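Local coordinates for mandelate racemase/muconate lactonizing protein (Paenibacillus sp., PDB 3V5C), which probably catalyses the dehydration of galacturonate as a magnesium-dependent member of the enolase superfamily, at residues E248-R253 against V257-G262; Y212-T217 against E240-D245; E219-L224 against E244-W249; N228-E233 against G305-P310. The protein carries 1 engineered substitution. All coordinates share one frame; numbering follows the deposited sequence.

Contact 1: E248-R253 against V257-G262; sequences EWLGQR and VLIADG. With MG (magnesium ion), chain E.
Leu250 reaches from the helix toward the strand with one methyl, CD1, which rests 3.8 Å from Val257 O and 4.4 Å from Ile259 CD1. With CG anti to the carbonyl carbon (chi1 -74°), the branch meets Val257 through its backbone oxygen and CB together. One turn along, Arg253 lays its CD 3.2 Å above one face of the Trp249 ring, toward the rim. Helix 240-253 and strand 258-261 close a beta-alpha-beta unit that starts at strand 231-233, the repeating step of the barrel. At the far end of the strand Asp261 binds magnesium through OD1 at 2.0 Å; Glu238 and four waters complete six ligands. The same OD1 takes the N-H of Gly262 on its anti lone pair at 2.8 Å, while OD2 is hydrogen-bonded to Tyr243 OH of the same helix; water 1, itself a magnesium ligand, lies 2.9 Å from OD2 and may donate to it. No hydrogen bond crosses between helix and strand; a leucine methyl rests on a backbone carbonyl and on the Val257 and Ile259 side chains, and the polar chemistry lies at the strand's carboxy-terminal end. There, metal and N-H on OD1, with Tyr243 on OD2, probably fix the rotation of the carboxylate.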
loop_
_atom_site.group_PDB
_atom_site.type_symbol
_atom_site.label_atom_id
_atom_site.label_comp_id
_atom_site.label_asym_id
_atom_site.label_seq_id
_atom_site.Cartn_x
_atom_site.Cartn_y
_atom_site.Cartn_z
ATOM N N GLU A 248 -24.080 3.082 13.307
ATOM C CA GLU A 248 -25.511 3.015 13.607
ATOM C C GLU A 248 -26.281 3.954 12.690
ATOM O O GLU A 248 -27.342 3.612 12.179
ATOM C CB GLU A 248 -25.749 3.351 15.077
ATOM C CG GLU A 248 -27.193 3.552 15.475
ATOM C CD GLU A 248 -27.342 3.661 16.984
ATOM O OE1 GLU A 248 -26.508 3.070 17.705
ATOM O OE2 GLU A 248 -28.281 4.341 17.449
ATOM N N TRP A 249 -25.726 5.144 12.477
ATOM C CA TRP A 249 -26.312 6.143 11.599
ATOM C C TRP A 249 -26.391 5.612 10.159
ATOM O O TRP A 249 -27.428 5.718 9.514
ATOM C CB TRP A 249 -25.455 7.409 11.672
ATOM C CG TRP A 249 -25.943 8.594 10.878
ATOM C CD1 TRP A 249 -26.797 9.573 11.295
ATOM C CD2 TRP A 249 -25.534 8.955 9.558
ATOM N NE1 TRP A 249 -26.976 10.508 10.296
ATOM C CE2 TRP A 249 -26.207 10.149 9.220
ATOM C CE3 TRP A 249 -24.665 8.379 8.622
ATOM C CZ2 TRP A 249 -26.033 10.780 7.994
ATOM C CZ3 TRP A 249 -24.505 9.004 7.393
ATOM C CH2 TRP A 249 -25.186 10.191 7.093
ATOM N N LEU A 250 -25.299 5.043 9.659
ATOM C CA LEU A 250 -25.295 4.451 8.329
ATOM C C LEU A 250 -26.337 3.335 8.226
ATOM O O LEU A 250 -26.984 3.176 7.192
ATOM C CB LEU A 250 -23.914 3.883 8.003
ATOM C CG LEU A 250 -22.827 4.911 7.676
ATOM C CD1 LEU A 250 -21.482 4.212 7.611
ATOM C CD2 LEU A 250 -23.136 5.605 6.363
ATOM N N GLY A 251 -26.476 2.554 9.289
ATOM C CA GLY A 251 -27.431 1.456 9.299
ATOM C C GLY A 251 -28.866 1.951 9.212
ATOM O O GLY A 251 -29.666 1.430 8.430
ATOM N N GLN A 252 -29.193 2.961 10.009
ATOM C CA GLN A 252 -30.544 3.503 10.029
ATOM C C GLN A 252 -30.927 4.045 8.662
ATOM O O GLN A 252 -32.104 4.074 8.306
ATOM C CB GLN A 252 -30.675 4.603 11.083
ATOM C CG GLN A 252 -30.751 4.081 12.504
ATOM C CD GLN A 252 -31.970 3.204 12.735
ATOM O OE1 GLN A 252 -33.109 3.671 12.652
ATOM N NE2 GLN A 252 -31.739 1.927 13.020
ATOM N N ARG A 253 -29.921 4.460 7.897
ATOM C CA ARG A 253 -30.135 5.070 6.589
ATOM C C ARG A 253 -30.105 4.051 5.460
ATOM O O ARG A 253 -30.435 4.375 4.320
ATOM C CB ARG A 253 -29.063 6.127 6.325
ATOM C CG ARG A 253 -29.078 7.270 7.314
ATOM C CD ARG A 253 -27.948 8.238 7.027
ATOM N NE ARG A 253 -27.903 8.580 5.609
ATOM C CZ ARG A 253 -28.552 9.601 5.057
ATOM N NH1 ARG A 253 -28.445 9.821 3.753
ATOM N NH2 ARG A 253 -29.302 10.406 5.799
ATOM N N VAL A 257 -21.636 1.839 3.314
ATOM C CA VAL A 257 -20.291 2.367 3.132
ATOM C C VAL A 257 -19.390 1.715 4.182
ATOM O O VAL A 257 -19.690 1.753 5.377
ATOM C CB VAL A 257 -20.298 3.884 3.335
ATOM C CG1 VAL A 257 -18.889 4.464 3.215
ATOM C CG2 VAL A 257 -21.245 4.547 2.326
ATOM N N LEU A 258 -18.309 1.072 3.749
ATOM C CA LEU A 258 -17.391 0.473 4.720
ATOM C C LEU A 258 -16.557 1.552 5.392
ATOM O O LEU A 258 -16.291 2.599 4.789
ATOM C CB LEU A 258 -16.449 -0.521 4.032
ATOM C CG LEU A 258 -17.157 -1.681 3.337
ATOM C CD1 LEU A 258 -16.225 -2.320 2.322
ATOM C CD2 LEU A 258 -17.648 -2.701 4.359
ATOM N N ILE A 259 -16.159 1.302 6.636
ATOM C CA ILE A 259 -15.249 2.193 7.358
ATOM C C ILE A 259 -13.822 1.617 7.305
ATOM O O ILE A 259 -13.595 0.454 7.693
ATOM C CB ILE A 259 -15.695 2.363 8.823
ATOM C CG1 ILE A 259 -17.090 3.024 8.888
ATOM C CG2 ILE A 259 -14.650 3.169 9.621
ATOM C CD1 ILE A 259 -17.160 4.403 8.288
ATOM N N ALA A 260 -12.866 2.424 6.842
ATOM C CA ALA A 260 -11.483 1.985 6.666
ATOM C C ALA A 260 -10.552 2.862 7.501
ATOM O O ALA A 260 -10.709 4.089 7.541
ATOM C CB ALA A 260 -11.094 2.037 5.176
ATOM N N ASP A 261 -9.592 2.246 8.195
ATOM C CA ASP A 261 -8.672 3.035 8.994
ATOM C C ASP A 261 -7.448 2.185 9.312
ATOM O O ASP A 261 -7.431 1.002 8.991
ATOM C CB ASP A 261 -9.397 3.497 10.280
ATOM C CG ASP A 261 -8.932 4.855 10.771
ATOM O OD1 ASP A 261 -7.733 5.136 10.645
ATOM O OD2 ASP A 261 -9.765 5.622 11.315
ATOM N N GLY A 262 -6.416 2.794 9.890
ATOM C CA GLY A 262 -5.237 2.039 10.288
ATOM C C GLY A 262 -3.900 2.634 9.898
ATOM O O GLY A 262 -2.877 2.209 10.413
HETATM MG MG MG E . -6.553 6.585 11.424
HETATM O O HOH W 1 -8.143 7.975 11.210
HETATM O O HOH W 2 -5.035 5.090 11.809
HETATM O O HOH W 3 -5.274 8.175 12.145
HETATM O O HOH W 4 -5.797 6.793 9.454
#

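Contact 2: Y212-T217 against E240-D245; sequences YNLNLT and EALYED
Leu214 sets its two methyls against the first turns of helix 240-253, CD1 over the Leu242 carbonyl and CD2 against both the Leu242 and Asp245 side chains. CG stands anti to the backbone N (chi1 177°), carrying the fork straight out from helix 214-223. CD1 comes to 3.8 Å from Leu242 O, whereas CD2 lies 4.0 Å from Leu242 CD2 and 3.6 Å from Asp245 CG. Asp245 CG also stands anti to its backbone N (chi1 178°), which brings the carboxylate to the leucine methyl. The two side chains cross obliquely, and CD2 touches CB, the carboxylate carbon and both oxygens of Asp245. That carboxylate is not left to the methyl: its OD1 forms a salt bridge with Lys218, one turn farther along the leucine's own helix. Asn213 sets the start of this helix as its N-cap, OD1 accepting from Leu216 N at 2.9 Å in a nearly straight bond. Its backbone O receives both Thr217 N and Thr217 OG1, the hydroxyl at 2.8 Å and 42° above the carbonyl plane. The first turns of helices 214-223 and 240-253 thus meet side by side, with Leu214 and Thr217 both reaching Leu246 farther along the second helix, and Leu216 turned to helix 180-198 beyond.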
loop_
_atom_site.group_PDB
_atom_site.type_symbol
_atom_site.label_atom_id
_atom_site.label_comp_id
_atom_site.label_asym_id
_atom_site.label_seq_id
_atom_site.Cartn_x
_atom_site.Cartn_y
_atom_site.Cartn_z
ATOM N N TYR A 212 -12.063 15.650 8.917
ATOM C CA TYR A 212 -13.447 15.841 9.301
ATOM C C TYR A 212 -13.633 15.677 10.817
ATOM O O TYR A 212 -12.674 15.381 11.532
ATOM C CB TYR A 212 -14.333 14.832 8.561
ATOM C CG TYR A 212 -14.517 15.081 7.067
ATOM C CD1 TYR A 212 -14.245 16.324 6.485
ATOM C CD2 TYR A 212 -15.001 14.065 6.243
ATOM C CE1 TYR A 212 -14.443 16.529 5.108
ATOM C CE2 TYR A 212 -15.196 14.255 4.895
ATOM C CZ TYR A 212 -14.931 15.477 4.337
ATOM O OH TYR A 212 -15.153 15.611 2.986
ATOM N N ASN A 213 -14.859 15.914 11.297
ATOM C CA ASN A 213 -15.339 15.393 12.584
ATOM C C ASN A 213 -16.603 14.597 12.245
ATOM O O ASN A 213 -16.933 14.435 11.047
ATOM C CB ASN A 213 -15.576 16.523 13.608
ATOM C CG ASN A 213 -16.554 17.580 13.111
ATOM O OD1 ASN A 213 -17.320 17.354 12.170
ATOM N ND2 ASN A 213 -16.531 18.747 13.751
ATOM N N LEU A 214 -17.296 14.059 13.239
ATOM C CA LEU A 214 -18.371 13.134 12.940
ATOM C C LEU A 214 -19.505 13.815 12.162
ATOM O O LEU A 214 -20.059 13.235 11.224
ATOM C CB LEU A 214 -18.870 12.460 14.219
ATOM C CG LEU A 214 -20.051 11.498 14.102
ATOM C CD1 LEU A 214 -19.721 10.307 13.192
ATOM C CD2 LEU A 214 -20.444 11.013 15.512
ATOM N N ASN A 215 -19.866 15.032 12.564
ATOM C CA ASN A 215 -20.956 15.729 11.887
ATOM C C ASN A 215 -20.597 16.171 10.463
ATOM O O ASN A 215 -21.436 16.093 9.570
ATOM C CB ASN A 215 -21.516 16.883 12.729
ATOM C CG ASN A 215 -22.656 16.442 13.633
ATOM O OD1 ASN A 215 -23.300 15.432 13.375
ATOM N ND2 ASN A 215 -22.928 17.210 14.681
ATOM N N LEU A 216 -19.359 16.619 10.233
ATOM C CA LEU A 216 -18.933 16.892 8.856
ATOM C C LEU A 216 -19.042 15.630 8.026
ATOM O O LEU A 216 -19.468 15.664 6.868
ATOM C CB LEU A 216 -17.500 17.406 8.801
ATOM C CG LEU A 216 -17.326 18.889 9.066
ATOM C CD1 LEU A 216 -15.854 19.213 9.335
ATOM C CD2 LEU A 216 -17.872 19.720 7.889
ATOM N N THR A 217 -18.641 14.510 8.627
ATOM C CA THR A 217 -18.678 13.225 7.948
ATOM C C THR A 217 -20.093 12.868 7.558
ATOM O O THR A 217 -20.338 12.472 6.422
ATOM C CB THR A 217 -18.072 12.131 8.837
ATOM O OG1 THR A 217 -16.703 12.477 9.094
ATOM C CG2 THR A 217 -18.141 10.782 8.126
ATOM N N GLU A 240 -13.580 4.709 19.046
ATOM C CA GLU A 240 -14.630 3.693 19.043
ATOM C C GLU A 240 -16.043 4.265 19.168
ATOM O O GLU A 240 -16.985 3.794 18.517
ATOM C CB GLU A 240 -14.401 2.634 20.140
ATOM C CG GLU A 240 -15.361 1.469 19.977
ATOM C CD GLU A 240 -15.200 0.354 21.006
ATOM O OE1 GLU A 240 -14.536 0.562 22.039
ATOM O OE2 GLU A 240 -15.776 -0.727 20.764
ATOM N N ALA A 241 -16.198 5.249 20.040
ATOM C CA ALA A 241 -17.495 5.854 20.260
ATOM C C ALA A 241 -18.007 6.524 18.996
ATOM O O ALA A 241 -19.175 6.387 18.650
ATOM C CB ALA A 241 -17.426 6.857 21.407
ATOM N N LEU A 242 -17.143 7.267 18.320
ATOM C CA LEU A 242 -17.577 7.985 17.126
ATOM C C LEU A 242 -17.923 7.023 15.999
ATOM O O LEU A 242 -18.922 7.200 15.316
ATOM C CB LEU A 242 -16.520 8.980 16.664
ATOM C CG LEU A 242 -16.149 10.076 17.654
ATOM C CD1 LEU A 242 -15.161 11.031 17.023
ATOM C CD2 LEU A 242 -17.395 10.828 18.163
ATOM N N TYR A 243 -17.097 5.999 15.815
ATOM C CA TYR A 243 -17.405 5.008 14.789
ATOM C C TYR A 243 -18.640 4.155 15.121
ATOM O O TYR A 243 -19.374 3.781 14.226
ATOM C CB TYR A 243 -16.178 4.142 14.507
ATOM C CG TYR A 243 -15.157 4.741 13.546
ATOM C CD1 TYR A 243 -15.537 5.575 12.493
ATOM C CD2 TYR A 243 -13.811 4.444 13.680
ATOM C CE1 TYR A 243 -14.586 6.082 11.602
ATOM C CE2 TYR A 243 -12.853 4.952 12.813
ATOM C CZ TYR A 243 -13.244 5.755 11.769
ATOM O OH TYR A 243 -12.273 6.215 10.914
ATOM N N GLU A 244 -18.867 3.850 16.402
ATOM C CA GLU A 244 -20.087 3.141 16.786
ATOM C C GLU A 244 -21.294 3.969 16.358
ATOM O O GLU A 244 -22.260 3.441 15.804
ATOM C CB GLU A 244 -20.141 2.905 18.301
ATOM C CG GLU A 244 -21.358 2.114 18.724
ATOM C CD GLU A 244 -21.443 1.915 20.228
ATOM O OE1 GLU A 244 -20.707 2.596 20.975
ATOM O OE2 GLU A 244 -22.264 1.086 20.664
ATOM N N ASP A 245 -21.213 5.267 16.609
ATOM C CA ASP A 245 -22.268 6.212 16.235
ATOM C C ASP A 245 -22.451 6.237 14.714
ATOM O O ASP A 245 -23.556 6.029 14.220
ATOM C CB ASP A 245 -21.953 7.605 16.820
ATOM C CG ASP A 245 -22.980 8.678 16.436
ATOM O OD1 ASP A 245 -23.448 8.678 15.285
ATOM O OD2 ASP A 245 -23.295 9.559 17.281
#

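Contact 3: E219-L224 against E244-W249; sequences EVLAAL and EDLKEW
Trp249 pushes the outer edge of its six-membered ring against the wall of helix 214-223, where CZ3 meets Leu221 CB at 3.9 Å and CH2 meets Ala222 N at the same distance. Both partners lie at the rim, the amide nitrogen in the plane of the ring, so the indole enters edge-first like a blade. Its CG stands anti to the backbone N (chi1 -177°), which sends the ring straight across the gap between the helices. The Ala222 methyl adds a looser touch, CB to CH2 at 4.2 Å. These are two neighbouring outer helices of the TIM barrel characteristic of the enolase superfamily's C-terminal domain, and their short segments run nearly parallel, with a signed crossing angle of -18°. The axes stay 12.4 Å apart, a wide spacing that long side chains have to bridge. Cut back to an alanine, Trp249 is likely to lose the ring that spans the helices, leaving Leu221 CB and the Ala222 backbone without their cover. Deeper in, Leu221 and Leu246 cross at about a right angle, CD1 to CD1 at 4.0 Å; Leu221 CD1 also comes within 4.1 Å of Trp249 CZ3. Leu246 goes on to Ile259 of the barrel strand beneath, and Leu221 to Leu229 in the loop leading into strand 231-233, while Trp249 also touches Lys218 of helix 214-223.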
loop_
_atom_site.group_PDB
_atom_site.type_symbol
_atom_site.label_atom_id
_atom_site.label_comp_id
_atom_site.label_asym_id
_atom_site.label_seq_id
_atom_site.Cartn_x
_atom_site.Cartn_y
_atom_site.Cartn_z
ATOM N N GLU A 219 -22.536 14.920 7.141
ATOM C CA GLU A 219 -23.027 15.872 6.143
ATOM C C GLU A 219 -22.587 15.442 4.754
ATOM O O GLU A 219 -23.379 15.467 3.805
ATOM C CB GLU A 219 -22.540 17.282 6.421
ATOM C CG GLU A 219 -22.845 18.258 5.318
ATOM C CD GLU A 219 -22.778 19.697 5.783
ATOM O OE1 GLU A 219 -22.937 19.949 7.004
ATOM O OE2 GLU A 219 -22.565 20.577 4.919
ATOM N N VAL A 220 -21.325 15.042 4.637
ATOM C CA VAL A 220 -20.798 14.603 3.355
ATOM C C VAL A 220 -21.439 13.292 2.880
ATOM O O VAL A 220 -21.836 13.167 1.712
ATOM C CB VAL A 220 -19.295 14.454 3.450
ATOM C CG1 VAL A 220 -18.753 13.749 2.225
ATOM C CG2 VAL A 220 -18.650 15.825 3.648
ATOM N N LEU A 221 -21.554 12.319 3.779
ATOM C CA LEU A 221 -22.157 11.036 3.436
ATOM C C LEU A 221 -23.618 11.196 3.021
ATOM O O LEU A 221 -24.061 10.541 2.072
ATOM C CB LEU A 221 -22.047 10.046 4.594
ATOM C CG LEU A 221 -20.626 9.583 4.904
ATOM C CD1 LEU A 221 -20.599 8.699 6.131
ATOM C CD2 LEU A 221 -20.074 8.836 3.706
ATOM N N ALA A 222 -24.355 12.058 3.718
ATOM C CA ALA A 222 -25.752 12.285 3.367
ATOM C C ALA A 222 -25.833 12.927 1.987
ATOM O O ALA A 222 -26.615 12.487 1.145
ATOM C CB ALA A 222 -26.454 13.137 4.422
ATOM N N ALA A 223 -25.012 13.949 1.750
ATOM C CA ALA A 223 -25.021 14.629 0.456
ATOM C C ALA A 223 -24.747 13.628 -0.661
ATOM O O ALA A 223 -25.310 13.738 -1.750
ATOM C CB ALA A 223 -24.006 15.762 0.439
ATOM N N LEU A 224 -23.918 12.632 -0.375
ATOM C CA LEU A 224 -23.544 11.619 -1.357
ATOM C C LEU A 224 -24.399 10.348 -1.302
ATOM O O LEU A 224 -23.975 9.307 -1.783
ATOM C CB LEU A 224 -22.055 11.278 -1.253
ATOM C CG LEU A 224 -21.091 12.445 -1.521
ATOM C CD1 LEU A 224 -19.692 12.121 -1.043
ATOM C CD2 LEU A 224 -21.062 12.816 -3.012
ATOM N N GLU A 244 -18.867 3.850 16.402
ATOM C CA GLU A 244 -20.087 3.141 16.786
ATOM C C GLU A 244 -21.294 3.969 16.358
ATOM O O GLU A 244 -22.260 3.441 15.804
ATOM C CB GLU A 244 -20.141 2.905 18.301
ATOM C CG GLU A 244 -21.358 2.114 18.724
ATOM C CD GLU A 244 -21.443 1.915 20.228
ATOM O OE1 GLU A 244 -20.707 2.596 20.975
ATOM O OE2 GLU A 244 -22.264 1.086 20.664
ATOM N N ASP A 245 -21.213 5.267 16.609
ATOM C CA ASP A 245 -22.268 6.212 16.235
ATOM C C ASP A 245 -22.451 6.237 14.714
ATOM O O ASP A 245 -23.556 6.029 14.220
ATOM C CB ASP A 245 -21.953 7.605 16.820
ATOM C CG ASP A 245 -22.980 8.678 16.436
ATOM O OD1 ASP A 245 -23.448 8.678 15.285
ATOM O OD2 ASP A 245 -23.295 9.559 17.281
ATOM N N LEU A 246 -21.360 6.442 13.977
ATOM C CA LEU A 246 -21.422 6.499 12.520
ATOM C C LEU A 246 -22.021 5.224 11.928
ATOM O O LEU A 246 -22.865 5.279 11.039
ATOM C CB LEU A 246 -20.026 6.726 11.943
ATOM C CG LEU A 246 -19.964 6.952 10.429
ATOM C CD1 LEU A 246 -20.885 8.093 10.061
ATOM C CD2 LEU A 246 -18.548 7.284 10.029
ATOM N N LYS A 247 -21.577 4.076 12.423
ATOM C CA LYS A 247 -22.099 2.806 11.937
ATOM C C LYS A 247 -23.603 2.671 12.138
ATOM O O LYS A 247 -24.314 2.199 11.253
ATOM C CB LYS A 247 -21.369 1.655 12.618
ATOM C CG LYS A 247 -19.992 1.422 12.065
ATOM C CD LYS A 247 -20.090 0.873 10.676
ATOM C CE LYS A 247 -18.905 -0.014 10.362
ATOM N NZ LYS A 247 -19.362 -1.260 9.686
ATOM N N GLU A 248 -24.080 3.082 13.307
ATOM C CA GLU A 248 -25.511 3.015 13.607
ATOM C C GLU A 248 -26.281 3.954 12.690
ATOM O O GLU A 248 -27.342 3.612 12.179
ATOM C CB GLU A 248 -25.749 3.351 15.077
ATOM C CG GLU A 248 -27.193 3.552 15.475
ATOM C CD GLU A 248 -27.342 3.661 16.984
ATOM O OE1 GLU A 248 -26.508 3.070 17.705
ATOM O OE2 GLU A 248 -28.281 4.341 17.449
ATOM N N TRP A 249 -25.726 5.144 12.477
ATOM C CA TRP A 249 -26.312 6.143 11.599
ATOM C C TRP A 249 -26.391 5.612 10.159
ATOM O O TRP A 249 -27.428 5.718 9.514
ATOM C CB TRP A 249 -25.455 7.409 11.672
ATOM C CG TRP A 249 -25.943 8.594 10.878
ATOM C CD1 TRP A 249 -26.797 9.573 11.295
ATOM C CD2 TRP A 249 -25.534 8.955 9.558
ATOM N NE1 TRP A 249 -26.976 10.508 10.296
ATOM C CE2 TRP A 249 -26.207 10.149 9.220
ATOM C CE3 TRP A 249 -24.665 8.379 8.622
ATOM C CZ2 TRP A 249 -26.033 10.780 7.994
ATOM C CZ3 TRP A 249 -24.505 9.004 7.393
ATOM C CH2 TRP A 249 -25.186 10.191 7.093
#

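Contact 4: N228-E233 against G305-P310; sequences NLYWLE and GLRSAP
The apolar touch is between Trp231 and Ala309: the methyl CB meets CH2 at 3.6 Å and CZ3 at 4.1 Å, approaching the far corner of the indole obliquely. Trp231 holds CG between the backbone N and carbonyl carbon (chi1 80°), a crowded position that swings the ring across the barrel. Its NE1 donates to Glu233 OE1 at 3.1 Å, 22° out of the ring plane, using the anti lone pair of OE1, which is also hydrogen-bonded to Gln283 NE2. A leucine in place of Trp231 would probably leave the Ala309 methyl without its partner and Glu233 OE1 without the indole N-H. The polar part lies toward the strands' amino-terminal ends. Tyr230 OH and Arg307 NH1 stand 3.5 Å apart, with ring and guanidinium planes 85° to each other. Glu333 joins them, one oxygen in a salt bridge with NH1 and the other hydrogen-bonded to the phenol. Water 5 also donates to Tyr230 OH at 3.1 Å and accepts weakly from NH1. Strands 231-233 and 307-308 are not neighbours in the sheet, since 258-261 and 281-282 lie between them; Trp231 and Ala309 meet inside the barrel, Tyr230 and Arg307 nearer the amino-terminal ends of its strands, with Met205 and Ala260 also packing on Trp231.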
loop_
_atom_site.group_PDB
_atom_site.type_symbol
_atom_site.label_atom_id
_atom_site.label_comp_id
_atom_site.label_asym_id
_atom_site.label_seq_id
_atom_site.Cartn_x
_atom_site.Cartn_y
_atom_site.Cartn_z
ATOM N N ASN A 228 -22.789 5.810 -4.986
ATOM C CA ASN A 228 -22.348 4.587 -4.333
ATOM C C ASN A 228 -20.896 4.753 -3.921
ATOM O O ASN A 228 -20.019 4.912 -4.766
ATOM C CB ASN A 228 -22.556 3.366 -5.232
ATOM C CG ASN A 228 -24.023 3.133 -5.568
ATOM O OD1 ASN A 228 -24.394 3.026 -6.738
ATOM N ND2 ASN A 228 -24.864 3.062 -4.539
ATOM N N LEU A 229 -20.669 4.778 -2.613
ATOM C CA LEU A 229 -19.338 4.935 -2.040
ATOM C C LEU A 229 -18.955 3.596 -1.445
ATOM O O LEU A 229 -19.709 3.023 -0.654
ATOM C CB LEU A 229 -19.360 5.972 -0.920
ATOM C CG LEU A 229 -19.615 7.427 -1.305
ATOM C CD1 LEU A 229 -19.697 8.248 -0.040
ATOM C CD2 LEU A 229 -18.485 7.922 -2.199
ATOM N N TYR A 230 -17.776 3.110 -1.805
ATOM C CA TYR A 230 -17.322 1.812 -1.338
ATOM C C TYR A 230 -16.793 1.878 0.090
ATOM O O TYR A 230 -17.181 1.073 0.931
ATOM C CB TYR A 230 -16.270 1.241 -2.288
ATOM C CG TYR A 230 -15.899 -0.187 -1.967
ATOM C CD1 TYR A 230 -16.799 -1.216 -2.188
ATOM C CD2 TYR A 230 -14.665 -0.501 -1.436
ATOM C CE1 TYR A 230 -16.475 -2.519 -1.879
ATOM C CE2 TYR A 230 -14.331 -1.801 -1.127
ATOM C CZ TYR A 230 -15.244 -2.802 -1.353
ATOM O OH TYR A 230 -14.920 -4.107 -1.070
ATOM N N TRP A 231 -15.862 2.797 0.353
ATOM C CA TRP A 231 -15.466 3.041 1.736
ATOM C C TRP A 231 -15.093 4.480 2.046
ATOM O O TRP A 231 -14.810 5.289 1.139
ATOM C CB TRP A 231 -14.359 2.078 2.176
ATOM C CG TRP A 231 -12.916 2.357 1.783
ATOM C CD1 TRP A 231 -12.217 3.536 1.882
ATOM C CD2 TRP A 231 -11.969 1.374 1.347
ATOM N NE1 TRP A 231 -10.909 3.344 1.492
ATOM C CE2 TRP A 231 -10.733 2.027 1.167
ATOM C CE3 TRP A 231 -12.061 0.005 1.061
ATOM C CZ2 TRP A 231 -9.585 1.357 0.692
ATOM C CZ3 TRP A 231 -10.913 -0.666 0.605
ATOM C CH2 TRP A 231 -9.701 0.013 0.436
ATOM N N LEU A 232 -15.151 4.769 3.340
ATOM C CA LEU A 232 -14.733 6.027 3.927
ATOM C C LEU A 232 -13.508 5.786 4.787
ATOM O O LEU A 232 -13.575 5.065 5.789
ATOM C CB LEU A 232 -15.859 6.559 4.812
ATOM C CG LEU A 232 -15.512 7.699 5.772
ATOM C CD1 LEU A 232 -15.243 8.965 5.003
ATOM C CD2 LEU A 232 -16.640 7.922 6.771
ATOM N N GLU A 233 -12.405 6.410 4.407
ATOM C CA GLU A 233 -11.115 6.213 5.054
ATOM C C GLU A 233 -10.702 7.452 5.840
ATOM O O GLU A 233 -10.802 8.594 5.354
ATOM C CB GLU A 233 -10.084 5.867 3.965
ATOM C CG GLU A 233 -8.626 6.065 4.280
ATOM C CD GLU A 233 -7.745 5.411 3.216
ATOM O OE1 GLU A 233 -8.308 4.758 2.330
ATOM O OE2 GLU A 233 -6.513 5.548 3.296
ATOM N N GLY A 305 -13.524 -12.010 9.898
ATOM C CA GLY A 305 -14.310 -11.569 8.764
ATOM C C GLY A 305 -14.002 -10.123 8.425
ATOM O O GLY A 305 -14.799 -9.447 7.765
ATOM N N LEU A 306 -12.836 -9.654 8.855
ATOM C CA LEU A 306 -12.435 -8.278 8.581
ATOM C C LEU A 306 -11.609 -8.205 7.296
ATOM O O LEU A 306 -11.055 -9.213 6.850
ATOM C CB LEU A 306 -11.654 -7.713 9.766
ATOM C CG LEU A 306 -12.488 -7.516 11.034
ATOM C CD1 LEU A 306 -11.577 -7.239 12.234
ATOM C CD2 LEU A 306 -13.510 -6.388 10.838
ATOM N N ARG A 307 -11.513 -7.006 6.717
ATOM C CA ARG A 307 -10.884 -6.833 5.415
ATOM C C ARG A 307 -9.524 -6.164 5.535
ATOM O O ARG A 307 -9.315 -5.322 6.404
ATOM C CB ARG A 307 -11.780 -5.973 4.519
ATOM C CG ARG A 307 -13.140 -6.597 4.247
ATOM C CD ARG A 307 -14.126 -5.512 3.897
ATOM N NE ARG A 307 -15.493 -6.019 3.828
ATOM C CZ ARG A 307 -16.080 -6.411 2.710
ATOM N NH1 ARG A 307 -15.413 -6.381 1.562
ATOM N NH2 ARG A 307 -17.335 -6.845 2.734
ATOM N N SER A 308 -8.624 -6.528 4.628
ATOM C CA SER A 308 -7.257 -6.029 4.614
ATOM C C SER A 308 -7.040 -5.157 3.378
ATOM O O SER A 308 -7.273 -5.595 2.251
ATOM C CB SER A 308 -6.277 -7.212 4.548
ATOM O OG SER A 308 -6.304 -7.988 5.743
ATOM N N ALA A 309 -6.558 -3.938 3.587
ATOM C CA ALA A 309 -6.204 -3.051 2.487
ATOM C C ALA A 309 -4.959 -2.285 2.867
ATOM O O ALA A 309 -5.037 -1.158 3.336
ATOM C CB ALA A 309 -7.354 -2.083 2.171
ATOM N N PRO A 310 -3.795 -2.915 2.703
ATOM C CA PRO A 310 -2.535 -2.322 3.147
ATOM C C PRO A 310 -2.300 -0.962 2.536
ATOM O O PRO A 310 -2.432 -0.779 1.317
ATOM C CB PRO A 310 -1.483 -3.305 2.630
ATOM C CG PRO A 310 -2.213 -4.608 2.571
ATOM C CD PRO A 310 -3.607 -4.252 2.119
HETATM O O HOH W 5 -17.494 -5.530 0.044
#

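How the contacts relate
Contacts 1, 2 and 3 all draw on helix 240-253, with centres 7 to 9 Å apart. Contacts 2 and 3 follow one helix pair from its first turns onward, and contact 1 passes from that layer to the barrel strand: Ile259 CD1 lies 3.6 Å from Leu246 CD2. Contact 4 reaches the same sheet from the inside, strand 231-233 pairing with 258-261 through Leu232 N to Leu258 O at 2.8 Å. Magnesium is held directly in contact 1 alone. Contact 2 reaches it through Tyr243 OH, 2.6 Å from Asp261 OD2, whereas the side chains of Leu246 and Trp231 remain about 12 and 11 Å from the metal.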